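Local coordinates for SusD superfamily protein (Bacteroides vulgatus, PDB 3MYV) that probably binds polysaccharide at the bacterial outer membrane, as expected for a member of the SusD family, at residues C120-T125 with A197-Y202. Numbering follows the deposited sequence.
With EDO (1,2-ethanediol), chain I.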
loop_
_atom_site.group_PDB
_atom_site.type_symbol
_atom_site.label_atom_id
_atom_site.label_comp_id
_atom_site.label_asym_id
_atom_site.label_seq_id
_atom_site.Cartn_x
_atom_site.Cartn_y
_atom_site.Cartn_z
ATOM N N CYS A 120 4.413 -3.021 8.822
ATOM C CA CYS A 120 5.826 -2.831 8.540
ATOM C C CYS A 120 6.444 -4.126 8.028
ATOM O O CYS A 120 7.133 -4.151 6.995
ATOM C CB CYS A 120 6.561 -2.395 9.796
ATOM S SG CYS A 120 6.204 -0.685 10.267
ATOM N N GLN A 121 6.207 -5.212 8.743
ATOM C CA GLN A 121 6.803 -6.486 8.308
ATOM C C GLN A 121 6.258 -6.924 6.959
ATOM O O GLN A 121 6.994 -7.507 6.123
ATOM C CB GLN A 121 6.631 -7.560 9.371
ATOM C CG GLN A 121 7.533 -8.803 9.090
ATOM C CD GLN A 121 9.006 -8.527 9.373
ATOM O OE1 GLN A 121 9.363 -8.153 10.499
ATOM N NE2 GLN A 121 9.881 -8.793 8.373
ATOM N N PHE A 122 4.971 -6.663 6.716
ATOM C CA PHE A 122 4.346 -7.018 5.427
ATOM C C PHE A 122 5.002 -6.274 4.272
ATOM O O PHE A 122 5.378 -6.877 3.268
ATOM C CB PHE A 122 2.829 -6.764 5.469
ATOM C CG PHE A 122 2.129 -6.908 4.122
ATOM C CD1 PHE A 122 2.073 -8.136 3.475
ATOM C CD2 PHE A 122 1.468 -5.838 3.548
ATOM C CE1 PHE A 122 1.408 -8.266 2.249
ATOM C CE2 PHE A 122 0.790 -5.969 2.337
ATOM C CZ PHE A 122 0.759 -7.196 1.693
ATOM N N ASP A 123 5.182 -4.967 4.442
ATOM C CA ASP A 123 5.844 -4.158 3.432
ATOM C C ASP A 123 7.277 -4.631 3.164
ATOM O O ASP A 123 7.662 -4.843 2.002
ATOM C CB ASP A 123 5.778 -2.686 3.823
ATOM C CG ASP A 123 4.372 -2.094 3.620
ATOM O OD1 ASP A 123 3.597 -2.671 2.818
ATOM O OD2 ASP A 123 4.046 -1.071 4.273
ATOM N N LEU A 124 8.036 -4.893 4.226
ATOM C CA LEU A 124 9.374 -5.491 4.063
ATOM C C LEU A 124 9.345 -6.803 3.297
ATOM O O LEU A 124 10.249 -7.073 2.495
ATOM C CB LEU A 124 10.072 -5.710 5.406
ATOM C CG LEU A 124 10.548 -4.430 6.107
ATOM C CD1 LEU A 124 10.819 -4.680 7.622
ATOM C CD2 LEU A 124 11.774 -3.822 5.407
ATOM N N THR A 125 8.323 -7.603 3.545
ATOM C CA THR A 125 8.198 -8.900 2.909
ATOM C C THR A 125 7.891 -8.740 1.425
ATOM O O THR A 125 8.500 -9.413 0.577
ATOM C CB THR A 125 7.146 -9.758 3.604
ATOM O OG1 THR A 125 7.446 -9.848 5.018
ATOM C CG2 THR A 125 7.079 -11.140 2.976
ATOM N N ALA A 197 -7.545 -8.610 5.480
ATOM C CA ALA A 197 -8.177 -9.173 4.275
ATOM C C ALA A 197 -7.191 -9.102 3.111
ATOM O O ALA A 197 -7.085 -10.064 2.346
ATOM C CB ALA A 197 -9.470 -8.465 3.928
ATOM N N ARG A 198 -6.480 -7.976 2.976
ATOM C CA ARG A 198 -5.449 -7.854 1.920
ATOM C C ARG A 198 -4.383 -8.921 2.087
ATOM O O ARG A 198 -3.980 -9.580 1.109
ATOM C CB ARG A 198 -4.831 -6.447 1.926
ATOM C CG ARG A 198 -3.731 -6.198 0.918
ATOM C CD ARG A 198 -2.861 -5.041 1.347
ATOM N NE ARG A 198 -3.554 -3.756 1.188
ATOM C CZ ARG A 198 -3.028 -2.582 1.511
ATOM N NH1 ARG A 198 -1.808 -2.516 2.043
ATOM N NH2 ARG A 198 -3.726 -1.470 1.321
ATOM N N ILE A 199 -3.893 -9.084 3.322
ATOM C CA ILE A 199 -2.796 -10.007 3.562
ATOM C C ILE A 199 -3.244 -11.454 3.314
ATOM O O ILE A 199 -2.492 -12.244 2.719
ATOM C CB ILE A 199 -2.136 -9.764 4.963
ATOM C CG1 ILE A 199 -1.364 -8.426 4.939
ATOM C CG2 ILE A 199 -1.163 -10.906 5.360
ATOM C CD1 ILE A 199 -0.992 -7.878 6.343
ATOM N N TYR A 200 -4.454 -11.808 3.751
ATOM C CA TYR A 200 -5.006 -13.137 3.417
ATOM C C TYR A 200 -4.959 -13.360 1.898
ATOM O O TYR A 200 -4.516 -14.406 1.420
ATOM C CB TYR A 200 -6.460 -13.281 3.870
ATOM C CG TYR A 200 -6.726 -13.548 5.334
ATOM C CD1 TYR A 200 -5.918 -14.395 6.095
ATOM C CD2 TYR A 200 -7.828 -12.949 5.961
ATOM C CE1 TYR A 200 -6.213 -14.641 7.442
ATOM C CE2 TYR A 200 -8.109 -13.176 7.262
ATOM C CZ TYR A 200 -7.306 -14.020 8.012
ATOM O OH TYR A 200 -7.631 -14.212 9.340
ATOM N N LEU A 201 -5.346 -12.351 1.136
ATOM C CA LEU A 201 -5.376 -12.439 -0.338
ATOM C C LEU A 201 -3.989 -12.631 -0.926
ATOM O O LEU A 201 -3.769 -13.521 -1.772
ATOM C CB LEU A 201 -6.048 -11.174 -0.932
ATOM C CG LEU A 201 -6.315 -11.151 -2.442
ATOM C CD1 LEU A 201 -7.499 -12.062 -2.756
ATOM C CD2 LEU A 201 -6.564 -9.710 -2.995
ATOM N N TYR A 202 -3.038 -11.825 -0.458
ATOM C CA TYR A 202 -1.650 -11.981 -0.844
ATOM C C TYR A 202 -1.096 -13.363 -0.467
ATOM O O TYR A 202 -0.200 -13.865 -1.128
ATOM C CB TYR A 202 -0.774 -10.921 -0.206
ATOM C CG TYR A 202 -0.676 -9.582 -0.925
ATOM C CD1 TYR A 202 -1.790 -8.772 -1.100
ATOM C CD2 TYR A 202 0.551 -9.109 -1.360
ATOM C CE1 TYR A 202 -1.685 -7.546 -1.724
ATOM C CE2 TYR A 202 0.672 -7.870 -1.955
ATOM C CZ TYR A 202 -0.446 -7.101 -2.133
ATOM O OH TYR A 202 -0.328 -5.892 -2.751
HETATM C C1 EDO I . 0.027 1.081 -0.142
HETATM O O1 EDO I . 0.047 0.153 -1.218
HETATM C C2 EDO I . -0.907 0.599 0.973
HETATM O O2 EDO I . -0.246 -0.354 1.874
#
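Phe122 reaches across to Ile199, Tyr202 and Arg198 with its ring; the segment axes come no closer than 12.2 Å, so side chains alone bridge them, with no hydrogen bond between the segments. Its CG lies anti to the backbone N (chi1 171°), which carries the ring across to the other helix. Ile199 CG1 sits over the centre of one ring face, 3.7 Å from the Phe122 centroid and 9° off the normal, a CH-pi contact. The same ring turns its edge to Tyr202: Phe122 CZ stands over the centre of the tyrosine face, 3.6 Å from Tyr202 CD2, and centroids 5.0 Å apart with planes at 78° make a T-shaped pair. Arg198 CD approaches Phe122 CE2 obliquely at 3.9 Å, while its NH1 donates to O2 of a bound ethanediol, probably from the crystallisation liquor (2.7 Å). With the ring cut back to an alanine here, the Tyr202 ring is likely to be freer to turn. Glu336 forms a salt bridge with Arg198, and Arg403 a cation-pi contact with Tyr202. This is plain packing of helices 103-128 and 189-202 in the helical, TPR-clan part of the SusD fold, where Tyr164 of helix 160-177 touches both Phe122 and Tyr202 and Ile167 meets Ile199.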